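Local coordinates for protein phenylacetaldehyde dehydrogenase (Burkholderia cenocepacia, PDB 4O5H) that probably oxidises phenylacetaldehyde to phenylacetate with NAD+ as the electron acceptor, as a member of the aldehyde dehydrogenase family, at residues Ala407-Val410 with Val411-Ile415; Ala76-Arg79 with Ala80-Gly84. One frame throughout, in Å; residues are numbered along the deposited sequence.

Interaction 1: residues Ala407-Val410 with Val411-Ile415; sequences AMRV and VREEI
Met408 O and Arg409 O receive the backbone N-H groups four residues on, Arg412 N at 3.0 Å and Glu413 N at 2.8 Å, so the chain makes a single short helical turn. Met408 is its N-cap residue, and its carbonyl oxygen also takes a weak bond from Val411 N. One residue past the last helical position, Glu413 turns its extended side chain back along the turn to Arg409. The salt bridge is side-on and double, two hydrogen bonds with one to each oxygen: Arg409 NE meets Glu413 OE2 at 3.0 Å, nearly straight at 169°, and Arg409 NH2 meets Glu413 OE1 at 2.9 Å. Both oxygens lie close to the guanidinium plane, but the carboxylate is twisted 44° against it: OE1 is approached on its syn side, OE2 from above the carboxylate plane. A bend at chi3 (59°) swings the Arg409 guanidinium toward this carboxylate. The turn is the short helical link of a beta-alpha-beta unit, between strands 399-402 and 419-425 of the seven-stranded sheet. Tyr371 OH of helix 362-378 is a second partner of Glu413 OE1, and Lys287 NZ bonds to the carbonyl oxygens of Val410 and Glu413. On the buried side Ile415 CD1 reaches back to Val410, 3.8 Å from Val410 O and 4.1 Å from Val410 CG1, while Val410 and Val411 both pack on Val421 of strand 419-425.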
ATOM      1  N   ALA A 407     -24.801   1.174  20.262  1.00 22.25           N
ATOM      2  CA  ALA A 407     -24.493   2.586  20.473  1.00 22.61           C
ATOM      3  C   ALA A 407     -23.471   2.845  21.572  1.00 22.07           C
ATOM      4  O   ALA A 407     -22.964   3.950  21.684  1.00 23.25           O
ATOM      5  CB  ALA A 407     -25.789   3.347  20.798  1.00 23.89           C
ATOM      6  N   MET A 408     -23.200   1.882  22.431  1.00 21.06           N
ATOM      7  CA  MET A 408     -22.358   2.175  23.597  1.00 20.87           C
ATOM      8  C   MET A 408     -20.896   2.258  23.239  1.00 19.67           C
ATOM      9  O   MET A 408     -20.426   1.532  22.363  1.00 19.14           O
ATOM     10  CB  MET A 408     -22.516   1.077  24.644  1.00 21.07           C
ATOM     11  CG  MET A 408     -23.907   0.991  25.241  1.00 22.37           C
ATOM     12  SD  MET A 408     -23.924  -0.262  26.526  1.00 22.21           S
ATOM     13  CE  MET A 408     -25.657  -0.171  26.999  1.00 23.85           C
ATOM     14  N   ARG A 409     -20.156   3.088  23.952  1.00 20.11           N
ATOM     15  CA  ARG A 409     -18.687   3.240  23.703  1.00 19.45           C
ATOM     16  C   ARG A 409     -17.924   1.926  23.815  1.00 17.91           C
ATOM     17  O   ARG A 409     -17.067   1.655  22.986  1.00 16.64           O
ATOM     18  CB  ARG A 409     -18.069   4.223  24.662  1.00 21.33           C
ATOM     19  CG  ARG A 409     -18.649   5.610  24.556  1.00 23.56           C
ATOM     20  CD  ARG A 409     -17.835   6.604  25.359  1.00 26.06           C
ATOM     21  NE  ARG A 409     -16.465   6.594  24.866  1.00 27.85           N
ATOM     22  CZ  ARG A 409     -15.414   6.988  25.564  1.00 30.76           C
ATOM     23  NH1 ARG A 409     -15.559   7.470  26.785  1.00 31.59           N
ATOM     24  NH2 ARG A 409     -14.198   6.910  25.019  1.00 33.62           N
ATOM     25  N   VAL A 410     -18.269   1.104  24.805  1.00 16.95           N
ATOM     26  CA  VAL A 410     -17.618  -0.206  24.966  1.00 16.30           C
ATOM     27  C   VAL A 410     -17.818  -1.147  23.801  1.00 15.73           C
ATOM     28  O   VAL A 410     -17.003  -2.018  23.576  1.00 14.50           O
ATOM     29  CB  VAL A 410     -18.030  -0.972  26.247  1.00 16.64           C
ATOM     30  CG1 VAL A 410     -17.392  -0.334  27.467  1.00 16.75           C
ATOM     31  CG2 VAL A 410     -19.541  -1.076  26.394  1.00 17.50           C
ATOM     32  N   VAL A 411     -18.918  -0.983  23.077  1.00 16.31           N
ATOM     33  CA  VAL A 411     -19.121  -1.776  21.875  1.00 16.45           C
ATOM     34  C   VAL A 411     -18.435  -1.154  20.657  1.00 16.20           C
ATOM     35  O   VAL A 411     -17.939  -1.909  19.798  1.00 15.68           O
ATOM     36  CB  VAL A 411     -20.621  -2.012  21.586  1.00 16.96           C
ATOM     37  CG1 VAL A 411     -20.839  -2.868  20.356  1.00 16.91           C
ATOM     38  CG2 VAL A 411     -21.318  -2.677  22.790  1.00 17.64           C
ATOM     39  N   ARG A 412     -18.438   0.168  20.542  1.00 16.74           N
ATOM     40  CA  ARG A 412     -17.914   0.827  19.350  0.50 17.23           C
ATOM     41  C   ARG A 412     -16.407   0.960  19.328  1.00 16.78           C
ATOM     42  O   ARG A 412     -15.781   0.867  18.272  1.00 16.78           O
ATOM     43  CB  ARG A 412     -18.518   2.203  19.217  0.50 18.56           C
ATOM     44  CG  ARG A 412     -20.014   2.011  19.069  0.50 19.79           C
ATOM     45  CD  ARG A 412     -20.664   2.848  17.975  0.50 20.82           C
ATOM     46  NE  ARG A 412     -20.080   2.552  16.663  0.50 21.50           N
ATOM     47  CZ  ARG A 412     -20.620   1.744  15.747  0.50 21.57           C
ATOM     48  NH1 ARG A 412     -21.789   1.141  15.955  0.50 21.99           N
ATOM     49  NH2 ARG A 412     -19.987   1.556  14.601  0.50 21.63           N
ATOM     50  N   GLU A 413     -15.807   1.166  20.494  1.00 16.02           N
ATOM     51  CA  GLU A 413     -14.392   1.523  20.575  1.00 15.50           C
ATOM     52  C   GLU A 413     -13.508   0.369  21.063  1.00 15.22           C
ATOM     53  O   GLU A 413     -13.920  -0.428  21.913  1.00 15.04           O
ATOM     54  CB  GLU A 413     -14.241   2.710  21.525  1.00 15.71           C
ATOM     55  CG  GLU A 413     -14.926   3.972  21.010  1.00 16.49           C
ATOM     56  CD  GLU A 413     -14.814   5.137  21.963  1.00 17.23           C
ATOM     57  OE1 GLU A 413     -13.806   5.296  22.687  1.00 17.40           O
ATOM     58  OE2 GLU A 413     -15.755   5.921  21.984  1.00 19.78           O
ATOM     59  N   GLU A 414     -12.293   0.317  20.549  1.00 15.27           N
ATOM     60  CA  GLU A 414     -11.281  -0.663  20.965  1.00 15.42           C
ATOM     61  C   GLU A 414     -10.818  -0.358  22.388  1.00 15.13           C
ATOM     62  O   GLU A 414     -10.343   0.741  22.666  1.00 14.88           O
ATOM     63  CB  GLU A 414     -10.051  -0.649  20.023  1.00 15.55           C
ATOM     64  CG  GLU A 414      -8.957  -1.675  20.410  1.00 16.04           C
ATOM     65  CD  GLU A 414      -7.927  -1.970  19.294  1.00 16.42           C
ATOM     66  OE1 GLU A 414      -7.641  -1.058  18.561  1.00 16.82           O
ATOM     67  OE2 GLU A 414      -7.457  -3.152  19.131  1.00 18.35           O
ATOM     68  N   ILE A 415     -10.933  -1.357  23.252  1.00 14.83           N
ATOM     69  CA  ILE A 415     -10.585  -1.255  24.666  1.00 14.77           C
ATOM     70  C   ILE A 415      -9.177  -1.733  24.921  1.00 14.44           C
ATOM     71  O   ILE A 415      -8.430  -1.125  25.694  1.00 14.71           O
ATOM     72  CB  ILE A 415     -11.590  -2.067  25.521  1.00 15.01           C
ATOM     73  CG1 ILE A 415     -12.986  -1.460  25.385  1.00 15.46           C
ATOM     74  CG2 ILE A 415     -11.179  -2.079  26.979  1.00 15.07           C
ATOM     75  CD1 ILE A 415     -14.097  -2.296  26.012  1.00 15.71           C
TER

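Interaction 2: residues Ala76-Arg79 with Ala80-Gly84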
ATOM      1  N   ALA A  76      23.047   4.752   9.095  1.00 10.73           N
ATOM      2  CA  ALA A  76      23.717   3.463   9.096  1.00 10.80           C
ATOM      3  C   ALA A  76      23.003   2.458   8.203  1.00 10.67           C
ATOM      4  O   ALA A  76      23.648   1.710   7.466  1.00 10.95           O
ATOM      5  CB  ALA A  76      23.854   2.928  10.513  1.00 10.61           C
ATOM      6  N   ALA A  77      21.667   2.407   8.306  1.00 10.43           N
ATOM      7  CA  ALA A  77      20.897   1.488   7.504  1.00 10.50           C
ATOM      8  C   ALA A  77      21.025   1.808   6.020  1.00 10.98           C
ATOM      9  O   ALA A  77      21.147   0.902   5.204  1.00 11.00           O
ATOM     10  CB  ALA A  77      19.421   1.493   7.923  1.00 10.15           C
ATOM     11  N   ARG A  78      21.013   3.081   5.692  1.00 11.84           N
ATOM     12  CA  ARG A  78      21.290   3.531   4.319  1.00 13.15           C
ATOM     13  C   ARG A  78      22.627   3.048   3.832  1.00 14.16           C
ATOM     14  O   ARG A  78      22.736   2.518   2.736  1.00 14.99           O
ATOM     15  CB  ARG A  78      21.262   5.070   4.214  1.00 13.66           C
ATOM     16  CG  ARG A  78      19.883   5.626   3.947  1.00 13.63           C
ATOM     17  CD  ARG A  78      19.650   5.987   2.492  1.00 13.95           C
ATOM     18  NE  ARG A  78      19.675   4.850   1.572  1.00 13.82           N
ATOM     19  CZ  ARG A  78      18.602   4.258   1.039  1.00 13.99           C
ATOM     20  NH1 ARG A  78      17.342   4.607   1.361  1.00 13.86           N
ATOM     21  NH2 ARG A  78      18.778   3.263   0.190  1.00 14.01           N
ATOM     22  N   ARG A  79      23.671   3.279   4.616  1.00 15.54           N
ATOM     23  CA  ARG A  79      25.044   2.878   4.220  1.00 17.01           C
ATOM     24  C   ARG A  79      25.118   1.371   3.996  1.00 15.90           C
ATOM     25  O   ARG A  79      25.701   0.921   3.020  1.00 15.93           O
ATOM     26  CB  ARG A  79      26.093   3.226   5.289  1.00 19.45           C
ATOM     27  CG  ARG A  79      26.616   4.653   5.240  1.00 23.16           C
ATOM     28  CD  ARG A  79      27.819   4.879   6.178  1.00 25.62           C
ATOM     29  NE  ARG A  79      27.478   4.633   7.584  1.00 27.87           N
ATOM     30  CZ  ARG A  79      26.858   5.505   8.393  1.00 28.89           C
ATOM     31  NH1 ARG A  79      26.482   6.705   7.979  1.00 29.98           N
ATOM     32  NH2 ARG A  79      26.625   5.175   9.644  1.00 31.02           N
ATOM     33  N   ALA A  80      24.491   0.612   4.882  1.00 14.73           N
ATOM     34  CA  ALA A  80      24.541  -0.867   4.793  1.00 14.44           C
ATOM     35  C   ALA A  80      23.837  -1.360   3.547  1.00 14.20           C
ATOM     36  O   ALA A  80      24.205  -2.390   3.000  1.00 14.65           O
ATOM     37  CB  ALA A  80      23.954  -1.511   6.035  1.00 13.58           C
ATOM     38  N   PHE A  81      22.817  -0.648   3.116  1.00 13.82           N
ATOM     39  CA  PHE A  81      22.056  -1.056   1.914  1.00 14.31           C
ATOM     40  C   PHE A  81      22.736  -0.569   0.648  1.00 15.34           C
ATOM     41  O   PHE A  81      22.786  -1.287  -0.348  1.00 15.69           O
ATOM     42  CB  PHE A  81      20.612  -0.525   1.954  1.00 13.82           C
ATOM     43  CG  PHE A  81      19.774  -0.955   0.777  1.00 14.31           C
ATOM     44  CD1 PHE A  81      19.139  -2.167   0.775  1.00 14.68           C
ATOM     45  CD2 PHE A  81      19.648  -0.128  -0.342  1.00 14.99           C
ATOM     46  CE1 PHE A  81      18.374  -2.585  -0.315  1.00 15.65           C
ATOM     47  CE2 PHE A  81      18.894  -0.523  -1.444  1.00 15.80           C
ATOM     48  CZ  PHE A  81      18.278  -1.760  -1.450  1.00 16.28           C
ATOM     49  N   ASP A  82      23.260   0.641   0.699  1.00 16.08           N
ATOM     50  CA  ASP A  82      23.819   1.303  -0.485  1.00 17.93           C
ATOM     51  C   ASP A  82      25.224   0.850  -0.861  1.00 19.53           C
ATOM     52  O   ASP A  82      25.595   0.896  -2.030  1.00 19.34           O
ATOM     53  CB  ASP A  82      23.842   2.823  -0.279  1.00 18.02           C
ATOM     54  CG  ASP A  82      22.436   3.426  -0.224  1.00 17.84           C
ATOM     55  OD1 ASP A  82      21.491   2.820  -0.782  1.00 17.60           O
ATOM     56  OD2 ASP A  82      22.305   4.506   0.348  1.00 17.90           O
ATOM     57  N   ALA A  83      25.996   0.422   0.136  1.00 21.46           N
ATOM     58  CA  ALA A  83      27.401   0.103  -0.091  1.00 24.64           C
ATOM     59  C   ALA A  83      27.973  -1.071   0.673  1.00 26.20           C
ATOM     60  O   ALA A  83      28.946  -1.644   0.229  1.00 32.46           O
ATOM     61  CB  ALA A  83      28.260   1.339   0.152  1.00 24.96           C
ATOM     62  N   GLY A  84      27.448  -1.478   1.793  1.00 23.06           N
ATOM     63  CA  GLY A  84      28.132  -2.580   2.478  1.00 25.38           C
ATOM     64  C   GLY A  84      28.138  -3.959   1.772  1.00 25.58           C
ATOM     65  O   GLY A  84      27.522  -4.139   0.716  1.00 28.35           O
TER
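The guanidinium of Arg78 has the Asp82 carboxylate at its edge, the two planes only 16° apart, and stands almost perpendicular to the Phe81 ring. Asp82 OD1 in turn lies at the edge of that ring, in its plane, while Arg78 NH2 comes within 3.5 Å of Phe81 CD2 from an oblique direction. One face of the Arg79 guanidinium rests over Ala76 CA, offset toward the rim. A side-on salt bridge joins Arg78 and Asp82, Arg78 NE to Asp82 OD2 and Arg78 NH2 to Asp82 OD1, both 2.9 Å, each oxygen being met on its syn side. Bends at chi2 (-100°) and chi3 (65°) turn the arginine along the helix toward this i+4 partner. Its remaining nitrogen, NH1, forms a salt bridge with Asp255 and a hydrogen bond to Arg253 O, so the guanidinium is fixed from more than one direction. All this happens in the last turns of helix 67-82, which lies against the eight-stranded sheet: Ala77 touches Val177 and Val206, and Ala80 and Phe81 touch Thr204. Backbone hydrogen bonds of the helix continue to its end, Ala80 N to Ala76 O at 2.9 Å and Asp82 N to Arg78 O at 2.8 Å. At the C-terminal end Arg79 O accepts two donors, Ala83 N at 2.9 Å and Gly84 N at 3.2 Å, as the chain leaves the helix.

From the N terminus the chain first reaches interaction 2, at the end of helix 67-82, and only some 320 residues later interaction 1. The two follow in series and neither encloses the other; each is local, closing little more than a helical turn. Residues 76-84 lie beside the eight-stranded sheet that includes strands 166-181, 204-208 and 234-236, whereas residues 407-415 belong to a crossover in the separate seven-stranded sheet. They sit on opposite sides of the chain's centre, with centres 45 Å apart and nearest atoms about 29 Å apart. In both, an arginine bridges to an acidic residue four positions later, across the whole one-turn helix 409-412 in interaction 1 and over the last turn of helix 67-82 in interaction 2.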